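Local structure of protein TP_0956 (Treponema pallidum subsp. pallidum, 3U64) at residues A[138-143]-A[178-183]; A[33-38]-A[45-50]; A[208-213]-A[247-252]; A[237-242]-A[283-288]; A[89-92]-A[97-100]. The protein probably serves as the T-component of a TRAP transporter, a helical lipoprotein of the tetratricopeptide-repeat class that is thought to work through protein-protein contacts. All coordinates share one frame; numbering follows the deposited sequence.

Contact 1. Residues A[138-143]-A[178-183]; sequences QRLHKV and TVHAAV. With SO4 (sulfate ion), chain C.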
# COMPACT_ATOMS: atom_id res chain seq x y z
N GLN A 138 -23.19 -33.32 -22.05
CA GLN A 138 -24.63 -33.25 -21.84
C GLN A 138 -24.99 -32.66 -20.47
O GLN A 138 -25.96 -31.91 -20.34
CB GLN A 138 -25.25 -34.64 -21.99
CG GLN A 138 -26.55 -34.82 -21.25
CD GLN A 138 -27.12 -36.20 -21.45
OE1 GLN A 138 -26.83 -36.86 -22.46
NE2 GLN A 138 -27.91 -36.66 -20.49
N ARG A 139 -24.19 -32.98 -19.47
CA ARG A 139 -24.36 -32.36 -18.16
C ARG A 139 -23.94 -30.89 -18.21
O ARG A 139 -24.60 -30.03 -17.62
CB ARG A 139 -23.57 -33.15 -17.08
CG ARG A 139 -24.12 -34.58 -16.85
CD ARG A 139 -23.22 -35.45 -15.95
NE ARG A 139 -23.01 -34.86 -14.62
CZ ARG A 139 -22.09 -35.27 -13.76
NH1 ARG A 139 -21.28 -36.27 -14.07
NH2 ARG A 139 -21.98 -34.67 -12.58
N LEU A 140 -22.88 -30.59 -18.94
CA LEU A 140 -22.43 -29.20 -19.08
C LEU A 140 -23.52 -28.35 -19.73
O LEU A 140 -23.89 -27.28 -19.22
CB LEU A 140 -21.16 -29.16 -19.92
CG LEU A 140 -20.57 -27.80 -20.29
CD1 LEU A 140 -20.31 -26.97 -19.04
CD2 LEU A 140 -19.28 -28.01 -21.06
N HIS A 141 -24.04 -28.84 -20.85
CA HIS A 141 -25.09 -28.16 -21.60
C HIS A 141 -26.40 -28.06 -20.82
O HIS A 141 -27.10 -27.05 -20.90
CB HIS A 141 -25.33 -28.89 -22.94
CG HIS A 141 -26.42 -28.27 -23.76
ND1 HIS A 141 -27.75 -28.60 -23.61
CD2 HIS A 141 -26.37 -27.34 -24.75
CE1 HIS A 141 -28.48 -27.90 -24.46
NE2 HIS A 141 -27.66 -27.13 -25.17
N LYS A 142 -26.72 -29.09 -20.04
CA LYS A 142 -27.96 -29.07 -19.29
C LYS A 142 -27.88 -28.02 -18.19
O LYS A 142 -28.85 -27.30 -17.95
CB LYS A 142 -28.29 -30.44 -18.69
CG LYS A 142 -29.68 -30.52 -18.07
CD LYS A 142 -29.98 -31.92 -17.51
CE LYS A 142 -29.22 -32.17 -16.21
NZ LYS A 142 -29.28 -33.58 -15.75
N VAL A 143 -26.73 -27.92 -17.53
CA VAL A 143 -26.63 -26.96 -16.44
C VAL A 143 -26.56 -25.53 -16.98
O VAL A 143 -27.06 -24.60 -16.35
CB VAL A 143 -25.46 -27.23 -15.47
CG1 VAL A 143 -24.09 -26.95 -16.13
CG2 VAL A 143 -25.62 -26.36 -14.25
N THR A 178 -11.52 -27.73 -17.91
CA THR A 178 -11.75 -26.44 -17.27
C THR A 178 -11.87 -25.37 -18.34
O THR A 178 -12.82 -24.57 -18.35
CB THR A 178 -10.64 -26.09 -16.27
OG1 THR A 178 -10.71 -26.98 -15.15
CG2 THR A 178 -10.78 -24.67 -15.77
N VAL A 179 -10.90 -25.37 -19.26
CA VAL A 179 -10.88 -24.42 -20.37
C VAL A 179 -12.16 -24.51 -21.21
O VAL A 179 -12.81 -23.50 -21.47
CB VAL A 179 -9.67 -24.66 -21.29
CG1 VAL A 179 -9.79 -23.84 -22.55
CG2 VAL A 179 -8.37 -24.36 -20.55
N HIS A 180 -12.52 -25.72 -21.61
CA HIS A 180 -13.73 -25.92 -22.38
C HIS A 180 -14.99 -25.42 -21.64
O HIS A 180 -15.83 -24.75 -22.24
CB HIS A 180 -13.90 -27.39 -22.78
CG HIS A 180 -15.11 -27.64 -23.63
ND1 HIS A 180 -15.24 -27.14 -24.90
CD2 HIS A 180 -16.26 -28.29 -23.36
CE1 HIS A 180 -16.41 -27.48 -25.39
NE2 HIS A 180 -17.05 -28.18 -24.48
N ALA A 181 -15.10 -25.71 -20.36
CA ALA A 181 -16.23 -25.22 -19.56
C ALA A 181 -16.28 -23.70 -19.51
O ALA A 181 -17.35 -23.09 -19.57
CB ALA A 181 -16.17 -25.79 -18.14
N ALA A 182 -15.11 -23.07 -19.40
CA ALA A 182 -15.05 -21.61 -19.32
C ALA A 182 -15.58 -20.97 -20.61
O ALA A 182 -16.40 -20.04 -20.57
CB ALA A 182 -13.61 -21.14 -19.05
N VAL A 183 -15.11 -21.47 -21.74
CA VAL A 183 -15.55 -20.94 -23.02
C VAL A 183 -17.03 -21.18 -23.22
O VAL A 183 -17.73 -20.27 -23.68
CB VAL A 183 -14.74 -21.53 -24.19
CG1 VAL A 183 -15.28 -21.03 -25.52
CG2 VAL A 183 -13.26 -21.16 -24.04
S SO4 C . -19.84 -36.91 -10.47
O1 SO4 C . -20.57 -37.99 -11.14
O2 SO4 C . -20.78 -35.87 -10.05
O3 SO4 C . -19.19 -37.46 -9.28
O4 SO4 C . -18.82 -36.37 -11.38

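Contact 2. Residues A[33-38]-A[45-50]; sequences RVFTEE and AQSLPL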
# COMPACT_ATOMS: atom_id res chain seq x y z
N ARG A 33 -16.60 4.63 -8.33
CA ARG A 33 -16.34 5.82 -9.14
C ARG A 33 -14.96 6.44 -8.85
O ARG A 33 -14.24 6.85 -9.77
CB ARG A 33 -17.44 6.85 -8.91
CG ARG A 33 -17.40 8.07 -9.83
CD ARG A 33 -18.38 9.13 -9.34
NE ARG A 33 -18.34 10.35 -10.14
CZ ARG A 33 -18.87 11.51 -9.76
NH1 ARG A 33 -19.48 11.61 -8.58
NH2 ARG A 33 -18.80 12.57 -10.55
N VAL A 34 -14.58 6.49 -7.58
CA VAL A 34 -13.27 7.04 -7.23
C VAL A 34 -12.11 6.20 -7.73
O VAL A 34 -11.00 6.70 -7.84
CB VAL A 34 -13.14 7.35 -5.72
CG1 VAL A 34 -14.20 8.34 -5.31
CG2 VAL A 34 -13.22 6.09 -4.88
N PHE A 35 -12.37 4.93 -8.05
CA PHE A 35 -11.35 4.09 -8.66
C PHE A 35 -11.44 4.13 -10.18
O PHE A 35 -10.43 4.33 -10.84
CB PHE A 35 -11.38 2.65 -8.12
CG PHE A 35 -11.04 2.56 -6.65
CD1 PHE A 35 -9.72 2.41 -6.24
CD2 PHE A 35 -12.02 2.66 -5.69
CE1 PHE A 35 -9.40 2.36 -4.89
CE2 PHE A 35 -11.70 2.60 -4.34
CZ PHE A 35 -10.40 2.45 -3.94
N THR A 36 -12.64 3.98 -10.73
CA THR A 36 -12.81 3.84 -12.18
C THR A 36 -12.58 5.12 -12.97
O THR A 36 -12.31 5.07 -14.18
CB THR A 36 -14.19 3.24 -12.57
OG1 THR A 36 -15.24 4.12 -12.16
CG2 THR A 36 -14.37 1.88 -11.91
N GLU A 37 -12.69 6.27 -12.31
CA GLU A 37 -12.45 7.55 -12.98
C GLU A 37 -11.06 8.13 -12.64
O GLU A 37 -10.72 9.25 -13.01
CB GLU A 37 -13.56 8.55 -12.65
CG GLU A 37 -14.97 8.02 -12.98
CD GLU A 37 -15.03 7.24 -14.30
OE1 GLU A 37 -14.43 7.71 -15.30
OE2 GLU A 37 -15.66 6.15 -14.33
N GLU A 38 -10.27 7.34 -11.94
CA GLU A 38 -8.93 7.74 -11.53
C GLU A 38 -8.03 7.84 -12.77
O GLU A 38 -8.23 7.12 -13.75
CB GLU A 38 -8.42 6.72 -10.50
CG GLU A 38 -7.10 7.05 -9.81
CD GLU A 38 -7.09 8.40 -9.16
OE1 GLU A 38 -7.37 8.50 -7.96
OE2 GLU A 38 -6.78 9.38 -9.86
N ALA A 45 -3.23 1.23 -7.48
CA ALA A 45 -2.44 0.05 -7.18
C ALA A 45 -2.20 -0.08 -5.69
O ALA A 45 -2.23 -1.19 -5.15
CB ALA A 45 -1.10 0.08 -7.95
N GLN A 46 -1.94 1.03 -5.01
CA GLN A 46 -1.59 0.97 -3.59
C GLN A 46 -2.80 0.85 -2.67
O GLN A 46 -2.68 0.37 -1.54
CB GLN A 46 -0.75 2.18 -3.18
CG GLN A 46 0.58 2.23 -3.91
CD GLN A 46 1.48 3.32 -3.40
OE1 GLN A 46 1.61 3.51 -2.19
NE2 GLN A 46 2.12 4.04 -4.31
N SER A 47 -3.97 1.27 -3.15
CA SER A 47 -5.17 1.20 -2.32
C SER A 47 -6.01 -0.04 -2.57
O SER A 47 -6.73 -0.48 -1.69
CB SER A 47 -6.01 2.48 -2.43
OG SER A 47 -6.26 2.82 -3.77
N LEU A 48 -5.89 -0.65 -3.75
CA LEU A 48 -6.76 -1.79 -4.07
C LEU A 48 -6.57 -3.04 -3.16
O LEU A 48 -7.55 -3.70 -2.81
CB LEU A 48 -6.67 -2.15 -5.56
CG LEU A 48 -7.62 -1.37 -6.47
CD1 LEU A 48 -7.57 -1.90 -7.90
CD2 LEU A 48 -9.05 -1.43 -5.93
N PRO A 49 -5.33 -3.36 -2.75
CA PRO A 49 -5.17 -4.57 -1.92
C PRO A 49 -6.08 -4.67 -0.67
O PRO A 49 -6.73 -5.71 -0.52
CB PRO A 49 -3.69 -4.54 -1.54
CG PRO A 49 -3.03 -3.82 -2.71
CD PRO A 49 -4.03 -2.74 -3.07
N LEU A 50 -6.14 -3.66 0.19
CA LEU A 50 -7.00 -3.79 1.38
C LEU A 50 -8.46 -3.89 0.97
O LEU A 50 -9.22 -4.63 1.58
CB LEU A 50 -6.80 -2.67 2.39
CG LEU A 50 -7.60 -2.73 3.70
CD1 LEU A 50 -7.52 -4.11 4.42
CD2 LEU A 50 -7.13 -1.62 4.63

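Contact 3. Residues A[208-213]-A[247-252]; sequences FYAAAP and DALCIP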
# COMPACT_ATOMS: atom_id res chain seq x y z
N PHE A 208 -9.57 -15.41 -27.01
CA PHE A 208 -9.39 -16.83 -26.80
C PHE A 208 -9.21 -17.57 -28.13
O PHE A 208 -8.23 -18.31 -28.30
CB PHE A 208 -10.54 -17.47 -26.02
CG PHE A 208 -10.50 -19.00 -26.02
CD1 PHE A 208 -9.71 -19.70 -25.08
CD2 PHE A 208 -11.19 -19.72 -26.98
CE1 PHE A 208 -9.65 -21.11 -25.09
CE2 PHE A 208 -11.14 -21.13 -26.99
CZ PHE A 208 -10.36 -21.82 -26.05
N TYR A 209 -10.14 -17.37 -29.06
CA TYR A 209 -10.12 -18.13 -30.32
C TYR A 209 -8.86 -17.87 -31.09
O TYR A 209 -8.32 -18.79 -31.69
CB TYR A 209 -11.33 -17.79 -31.19
CG TYR A 209 -12.60 -18.33 -30.63
CD1 TYR A 209 -12.66 -19.60 -30.08
CD2 TYR A 209 -13.75 -17.55 -30.61
CE1 TYR A 209 -13.83 -20.10 -29.54
CE2 TYR A 209 -14.92 -18.03 -30.07
CZ TYR A 209 -14.96 -19.30 -29.54
OH TYR A 209 -16.14 -19.76 -29.00
N ALA A 210 -8.39 -16.63 -31.09
CA ALA A 210 -7.24 -16.27 -31.91
C ALA A 210 -5.96 -16.87 -31.34
O ALA A 210 -5.02 -17.17 -32.07
CB ALA A 210 -7.11 -14.74 -32.03
N ALA A 211 -5.93 -17.04 -30.03
CA ALA A 211 -4.72 -17.45 -29.35
C ALA A 211 -4.71 -18.93 -29.03
O ALA A 211 -3.66 -19.50 -28.72
CB ALA A 211 -4.52 -16.63 -28.08
N ALA A 212 -5.88 -19.56 -29.07
CA ALA A 212 -5.97 -20.94 -28.62
C ALA A 212 -5.66 -21.95 -29.72
O ALA A 212 -6.12 -21.80 -30.86
CB ALA A 212 -7.33 -21.24 -27.99
N PRO A 213 -4.86 -22.97 -29.38
CA PRO A 213 -4.63 -24.11 -30.28
C PRO A 213 -5.98 -24.68 -30.69
O PRO A 213 -6.89 -24.71 -29.85
CB PRO A 213 -3.89 -25.12 -29.38
CG PRO A 213 -3.19 -24.26 -28.36
CD PRO A 213 -4.15 -23.12 -28.09
N ASP A 247 -3.73 -6.89 -31.84
CA ASP A 247 -2.96 -7.88 -31.11
C ASP A 247 -3.38 -9.32 -31.41
O ASP A 247 -2.54 -10.18 -31.68
CB ASP A 247 -3.12 -7.59 -29.62
CG ASP A 247 -2.16 -8.38 -28.76
OD1 ASP A 247 -1.09 -8.77 -29.27
OD2 ASP A 247 -2.48 -8.60 -27.57
N ALA A 248 -4.68 -9.59 -31.36
CA ALA A 248 -5.19 -10.94 -31.57
C ALA A 248 -5.28 -11.33 -33.05
O ALA A 248 -5.06 -12.48 -33.41
CB ALA A 248 -6.55 -11.10 -30.90
N LEU A 249 -5.60 -10.35 -33.90
CA LEU A 249 -5.88 -10.63 -35.31
C LEU A 249 -4.78 -10.18 -36.27
O LEU A 249 -4.42 -10.91 -37.18
CB LEU A 249 -7.20 -10.00 -35.73
CG LEU A 249 -8.48 -10.39 -34.97
CD1 LEU A 249 -9.70 -9.80 -35.66
CD2 LEU A 249 -8.62 -11.90 -34.87
N CYS A 250 -4.26 -8.97 -36.08
CA CYS A 250 -3.27 -8.45 -37.01
C CYS A 250 -1.93 -9.16 -36.87
O CYS A 250 -1.30 -9.48 -37.87
CB CYS A 250 -3.11 -6.94 -36.88
SG CYS A 250 -4.54 -6.06 -37.54
N ILE A 251 -1.52 -9.43 -35.64
CA ILE A 251 -0.22 -10.06 -35.44
C ILE A 251 -0.09 -11.46 -36.05
O ILE A 251 0.85 -11.72 -36.80
CB ILE A 251 0.15 -10.10 -33.96
CG1 ILE A 251 0.38 -8.69 -33.44
CG2 ILE A 251 1.40 -10.97 -33.78
CD1 ILE A 251 0.86 -8.66 -32.00
N PRO A 252 -1.03 -12.37 -35.74
CA PRO A 252 -0.91 -13.72 -36.32
C PRO A 252 -0.99 -13.71 -37.85
O PRO A 252 -0.39 -14.56 -38.49
CB PRO A 252 -2.12 -14.46 -35.73
CG PRO A 252 -2.52 -13.65 -34.52
CD PRO A 252 -2.22 -12.24 -34.88

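Contact 4. Residues A[237-242]-A[283-288]; sequences HDPDHH and LSQKRA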
# COMPACT_ATOMS: atom_id res chain seq x y z
N HIS A 237 -15.38 5.25 -27.80
CA HIS A 237 -14.49 5.71 -26.73
C HIS A 237 -13.71 4.55 -26.14
O HIS A 237 -12.97 4.72 -25.16
CB HIS A 237 -15.29 6.38 -25.61
CG HIS A 237 -15.86 7.71 -25.99
ND1 HIS A 237 -17.22 7.91 -26.19
CD2 HIS A 237 -15.27 8.91 -26.21
CE1 HIS A 237 -17.43 9.18 -26.50
NE2 HIS A 237 -16.26 9.80 -26.53
N ASP A 238 -13.90 3.36 -26.70
CA ASP A 238 -13.25 2.17 -26.18
C ASP A 238 -11.97 1.85 -26.97
O ASP A 238 -12.03 1.63 -28.18
CB ASP A 238 -14.20 0.98 -26.23
CG ASP A 238 -13.49 -0.32 -25.90
OD1 ASP A 238 -12.59 -0.30 -25.02
OD2 ASP A 238 -13.81 -1.36 -26.53
N PRO A 239 -10.82 1.82 -26.29
CA PRO A 239 -9.54 1.51 -26.96
C PRO A 239 -9.33 0.01 -27.12
O PRO A 239 -8.59 -0.42 -27.99
CB PRO A 239 -8.48 2.07 -26.00
CG PRO A 239 -9.22 2.77 -24.92
CD PRO A 239 -10.62 2.24 -24.90
N ASP A 240 -10.01 -0.76 -26.28
CA ASP A 240 -9.78 -2.21 -26.20
C ASP A 240 -10.13 -2.97 -27.45
O ASP A 240 -9.43 -3.91 -27.80
CB ASP A 240 -10.53 -2.81 -25.01
CG ASP A 240 -9.83 -2.54 -23.71
OD1 ASP A 240 -8.62 -2.86 -23.62
OD2 ASP A 240 -10.46 -1.96 -22.81
N HIS A 241 -11.21 -2.59 -28.11
CA HIS A 241 -11.55 -3.32 -29.32
C HIS A 241 -10.51 -3.05 -30.41
O HIS A 241 -10.19 -3.95 -31.16
CB HIS A 241 -13.00 -3.09 -29.78
CG HIS A 241 -13.26 -1.75 -30.39
ND1 HIS A 241 -13.41 -0.61 -29.64
CD2 HIS A 241 -13.47 -1.39 -31.67
CE1 HIS A 241 -13.66 0.41 -30.44
NE2 HIS A 241 -13.70 -0.03 -31.68
N HIS A 242 -9.94 -1.84 -30.44
CA HIS A 242 -8.85 -1.54 -31.39
C HIS A 242 -7.62 -2.39 -31.08
O HIS A 242 -7.00 -2.96 -31.99
CB HIS A 242 -8.48 -0.04 -31.40
CG HIS A 242 -9.61 0.87 -31.79
ND1 HIS A 242 -10.15 0.89 -33.06
CD2 HIS A 242 -10.31 1.78 -31.07
CE1 HIS A 242 -11.13 1.77 -33.10
NE2 HIS A 242 -11.26 2.32 -31.91
N LEU A 283 -5.17 2.64 -18.83
CA LEU A 283 -4.45 1.37 -18.81
C LEU A 283 -4.29 0.81 -20.22
O LEU A 283 -3.19 0.46 -20.64
CB LEU A 283 -5.14 0.33 -17.90
CG LEU A 283 -4.95 0.51 -16.39
CD1 LEU A 283 -6.04 -0.21 -15.60
CD2 LEU A 283 -3.55 0.07 -15.93
N SER A 284 -5.39 0.77 -20.97
CA SER A 284 -5.35 0.28 -22.33
C SER A 284 -4.44 1.11 -23.22
O SER A 284 -3.76 0.58 -24.09
CB SER A 284 -6.75 0.21 -22.92
OG SER A 284 -7.47 -0.82 -22.30
N GLN A 285 -4.43 2.42 -23.03
CA GLN A 285 -3.57 3.23 -23.89
C GLN A 285 -2.08 3.00 -23.59
O GLN A 285 -1.27 3.02 -24.51
CB GLN A 285 -3.97 4.70 -23.84
CG GLN A 285 -5.37 4.92 -24.39
CD GLN A 285 -5.71 6.39 -24.58
OE1 GLN A 285 -5.39 7.22 -23.73
NE2 GLN A 285 -6.36 6.70 -25.69
N LYS A 286 -1.73 2.78 -22.32
CA LYS A 286 -0.37 2.35 -21.98
C LYS A 286 -0.00 1.08 -22.73
O LYS A 286 1.10 0.96 -23.25
CB LYS A 286 -0.22 2.08 -20.48
CG LYS A 286 -0.14 3.30 -19.61
CD LYS A 286 0.39 2.94 -18.23
CE LYS A 286 1.84 2.45 -18.30
NZ LYS A 286 2.42 2.17 -16.95
N ARG A 287 -0.94 0.14 -22.79
CA ARG A 287 -0.70 -1.11 -23.51
C ARG A 287 -0.51 -0.92 -25.04
O ARG A 287 0.38 -1.52 -25.63
CB ARG A 287 -1.82 -2.11 -23.22
CG ARG A 287 -1.65 -3.41 -23.97
CD ARG A 287 -1.47 -4.58 -23.03
NE ARG A 287 -1.30 -5.81 -23.79
CZ ARG A 287 -0.14 -6.43 -23.98
NH1 ARG A 287 0.97 -5.94 -23.44
NH2 ARG A 287 -0.09 -7.55 -24.69
N ALA A 288 -1.34 -0.09 -25.66
CA ALA A 288 -1.21 0.23 -27.08
C ALA A 288 0.11 0.95 -27.39
O ALA A 288 0.76 0.66 -28.38
CB ALA A 288 -2.41 1.07 -27.55

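Contact 5. Residues A[89-92]-A[97-100]; sequences QYLP and EAQN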
# COMPACT_ATOMS: atom_id res chain seq x y z
N GLN A 89 4.68 -7.57 -17.85
CA GLN A 89 4.88 -7.55 -19.29
C GLN A 89 5.83 -6.44 -19.71
O GLN A 89 6.47 -6.52 -20.76
CB GLN A 89 3.56 -7.37 -20.01
CG GLN A 89 2.61 -8.52 -19.83
CD GLN A 89 1.60 -8.57 -20.95
OE1 GLN A 89 1.95 -8.38 -22.12
NE2 GLN A 89 0.33 -8.80 -20.61
N TYR A 90 5.93 -5.40 -18.89
CA TYR A 90 6.77 -4.27 -19.24
C TYR A 90 8.18 -4.43 -18.68
O TYR A 90 9.00 -3.52 -18.77
CB TYR A 90 6.14 -2.95 -18.78
CG TYR A 90 4.75 -2.67 -19.34
CD1 TYR A 90 4.28 -3.32 -20.48
CD2 TYR A 90 3.90 -1.77 -18.72
CE1 TYR A 90 3.00 -3.07 -20.99
CE2 TYR A 90 2.63 -1.51 -19.21
CZ TYR A 90 2.18 -2.16 -20.35
OH TYR A 90 0.90 -1.89 -20.83
N LEU A 91 8.47 -5.59 -18.10
CA LEU A 91 9.81 -5.90 -17.62
C LEU A 91 10.74 -6.21 -18.79
O LEU A 91 10.28 -6.61 -19.87
CB LEU A 91 9.80 -7.09 -16.66
CG LEU A 91 9.12 -7.02 -15.29
CD1 LEU A 91 9.14 -8.42 -14.70
CD2 LEU A 91 9.81 -6.03 -14.34
N PRO A 92 12.06 -6.02 -18.58
CA PRO A 92 13.12 -6.31 -19.55
C PRO A 92 13.42 -7.80 -19.70
O PRO A 92 13.28 -8.56 -18.73
CB PRO A 92 14.35 -5.61 -18.95
CG PRO A 92 13.84 -4.72 -17.87
CD PRO A 92 12.59 -5.37 -17.37
N GLU A 97 12.94 -14.13 -14.93
CA GLU A 97 12.64 -14.88 -13.72
C GLU A 97 11.53 -14.19 -12.92
O GLU A 97 10.51 -14.80 -12.61
CB GLU A 97 13.88 -15.04 -12.85
CG GLU A 97 15.01 -15.84 -13.49
CD GLU A 97 16.27 -15.85 -12.63
OE1 GLU A 97 16.42 -16.77 -11.79
OE2 GLU A 97 17.11 -14.93 -12.79
N ALA A 98 11.74 -12.91 -12.60
CA ALA A 98 10.71 -12.12 -11.93
C ALA A 98 9.44 -12.06 -12.78
O ALA A 98 8.32 -12.00 -12.25
CB ALA A 98 11.23 -10.73 -11.65
N GLN A 99 9.59 -12.09 -14.10
CA GLN A 99 8.44 -12.08 -14.99
C GLN A 99 7.60 -13.36 -14.83
O GLN A 99 6.38 -13.31 -14.65
CB GLN A 99 8.85 -11.90 -16.45
CG GLN A 99 7.66 -11.61 -17.34
CD GLN A 99 8.00 -11.61 -18.81
OE1 GLN A 99 7.96 -10.57 -19.47
NE2 GLN A 99 8.32 -12.79 -19.35
N ASN A 100 8.28 -14.49 -14.90
CA ASN A 100 7.64 -15.79 -14.76
C ASN A 100 6.96 -15.96 -13.42
O ASN A 100 5.87 -16.51 -13.34
CB ASN A 100 8.66 -16.90 -14.99
CG ASN A 100 9.01 -17.04 -16.45
OD1 ASN A 100 8.19 -16.75 -17.32
ND2 ASN A 100 10.24 -17.45 -16.74

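Contact 1. Residues A[138-143]-A[178-183]
Arg139 NH2 is held by two acceptors: O2 of the bound sulfate, 3.0 Å from NH2 with an N-H...O angle of 150°, and Glu131 in a salt bridge. Arg139 NH1 adds a weak bond to sulfate O1 at 3.5 Å, and the anion sits at the edge of the guanidinium, near its plane. A bend at chi3 (59°) turns the arginine toward it. The sulfate probably comes from the crystallisation liquor. The two helices themselves meet through apolar atoms, Leu140 and Ala181 being the closest pair along the backbones. Leu140 carries its CG anti to the backbone N (chi1 176°), which turns CD2 toward the other helix, with CD1 alongside. Leu140 CD2 lies 3.8 Å from CD2 of the His180 imidazole, the two side chains running across each other at a slant. The second methyl, Leu140 CD1, comes within 4.4 Å of Ala181 CB. The imidazole is anchored through His180 NE2 to Glu137, just ahead of 138-143, which probably steadies its rotation. Val132 and Phe133 extend the apolar patch around Leu140 and Ala181. A short helix, 137-144, thus packs on the longer helix 176-192, the buried helix-on-helix packing of an all-helical fold in the tetratricopeptide-repeat clan.

Contact 2. Residues A[33-38]-A[45-50]
Ser47 is the first residue of 45-50 to meet the short helix 33-36, and it does so at the rim of the Phe35 ring. Its OG lies 3.4 Å from Phe35 CE1, close to the plane of the ring, so that the oxygen meets a polarised C-H edge and not the pi face. The serine oxygen has its main partner in its own helix, the carbonyl of Leu43 one turn back; with chi1 at 51° it sits between the backbone N and the carbonyl carbon, where it can reach both that carbonyl and the ring. Phe35 also meets Phe31 edge-to-face. Leu48 follows, and touches the ring with one branch: its CD2 is 3.9 Å from both Phe35 CD1 and Phe35 CE1, approaching at an oblique angle while the two side chains slide past one another in opposite directions. Here the chain starts with a short helix, 33-36, that folds back on helix 41-61, with an aromatic ring between the two. Within 33-38, Thr36 OG1 donates to Glu37 OE2 over 3.0 Å, from above the carboxylate plane, and the two Glu37 oxygens also accept from the backbone N of Asn277 and Lys278, next to the start of helix 278-293. At Pro49 the helix kinks, the N of Pro49 and of Leu50 lacking a bond to the preceding turn. Leu50 then packs on Leu50 of a second subunit and on Ser47 of a third.

Contact 3. Residues A[208-213]-A[247-252]
Ala210 and Ala248 bring the backbones of 208-213 and 247-252 to a CA-CA distance of 5.7 Å, a close approach made possible by the small side chains on both sides. Ala210 CB does the touching for the first segment: it points toward the second and comes to 3.3 Å from the carbonyl O of Ala248, so a methyl group rests on a main-chain oxygen. The same CB meets Ala248 CB at 3.9 Å, methyl against methyl. Leu249 joins from the flank with one branch, its CD2 lying 4.3 Å from Ala210 CB. Its chi1 of -58° and extended chi2 carry that methyl back toward the alanine although its CB bond points neither toward nor away from 208-213. The geometry of 247-250 is a wider pi-type turn, and on the other side Ala212 is the first residue to leave helical angles. There the chain folds back on its own last turn, placing Ala212 CB 3.6 Å above the face of the Phe208 ring, offset toward its rim. Phe208 in turn packs on Val179 and Val183 of helix 176-192. Helix 220-233 backs the contact, Ala223 touching Ala210 and Met220 touching Leu249. The arrangement is alanine-mediated close packing where the end of helix 196-211 meets the C-terminal part of helix 240-250, joining two helices separated by helix 220-233 along the chain of this helical, tetratricopeptide-repeat-clan domain.

Contact 4. Residues A[237-242]-A[283-288]
The capped N-terminal turn of helix 240-250 leans on helix 278-293, with Pro239 and Asp240 meeting Ser284 and Gln285. The cap is built by Asp238, just ahead of the helix: its OD1 accepts from Asp240 N at 2.9 Å, and its OD2 accepts twice from His241, from the backbone N at 3.3 Å and from the ring ND1 at 3.2 Å. Both His241 donors reach OD2 from the same face of the carboxylate, well out of its plane, whereas Asp238 OD2 lies near the plane of the imidazole. Three N-H groups thus hold the Asp238 side chain, and the start of the helix would probably favour its charged form. The proline provides the apolar half of the contact across the helices. Pro239 CB rests 4.0 Å from Ser284 CB, and Pro239 CG is 4.4 Å from CG of Gln285. That glutamine is secured farther out, its NE2 donating to the carbonyls of Ala266 and Ile269 near the end of helix 256-268. Ile243 of helix 240-250 also packs on Ser284 and Ala288 one turn on. The polar half is a single bond between side chains. Asp240, with CG anti to its carbonyl carbon (chi1 -77°), swings its carboxylate out to the serine, which holds its OG anti to its own carbonyl carbon (chi1 -70°). Ser284 OG donates to Asp240 OD1 at 2.7 Å, meeting the oxygen from above the carboxylate plane, 36° out of it.

Contact 5. Residues A[89-92]-A[97-100]
With CG of Leu91 anti to its carbonyl carbon (chi1 -67°) and chi2 extended, the CD1 methyl is carried onto the backbone of the helix ahead. There Leu91 CD1 lies 3.7 Å from Gln99 CA and equally close to Gln99 N. It is also 4.1 Å from Ala98 C, so a single methyl covers the junction between two residues. Two side chains frame it: Gln99 CB at 3.9 Å and, on the preceding residue, Ala98 CB at 4.4 Å from the same Leu91 CD1. Gln99 places its CG anti to the backbone N (chi1 -168°) and stretches out beyond it. No hydrogen bond spans the two segments, and the apolar contact lies at the surface. Tyr90 turns the other way, its ring meeting that of Trp290 with planes about 35° apart and its side chain resting on Lys286 and Arg287. A bound sulfate, probably from the crystallisation liquor, lies about 4 Å from the side chain of Gln89. The loop after helix 66-89 is thereby tucked against the first turn of helix 96-124, the connection between two consecutive helices of this all-helical fold, with a loop leucine packed on the start of the second.

In the fold
Along the chain contact 2 comes first, then contact 5, then contact 1, each closed before the next opens; contacts 3 and 4 follow and cross, sharing helix 240-250 with their centres about 17 Å apart. Contacts 1 and 2 lie on opposite sides of the chain's centre, their centres about 34 Å apart. Contact 1 touches contact 3 through the successive helices 176-192 and 196-211. Contact 5 touches contact 4 through Tyr90 and Arg287, tying the early 66-89/96-124 connection to the late helix 278-293. Contact 2 alone adjoins other subunits, so the start of the chain takes part in the contacts of the three-chain assembly while the other four contacts knit one helical domain together.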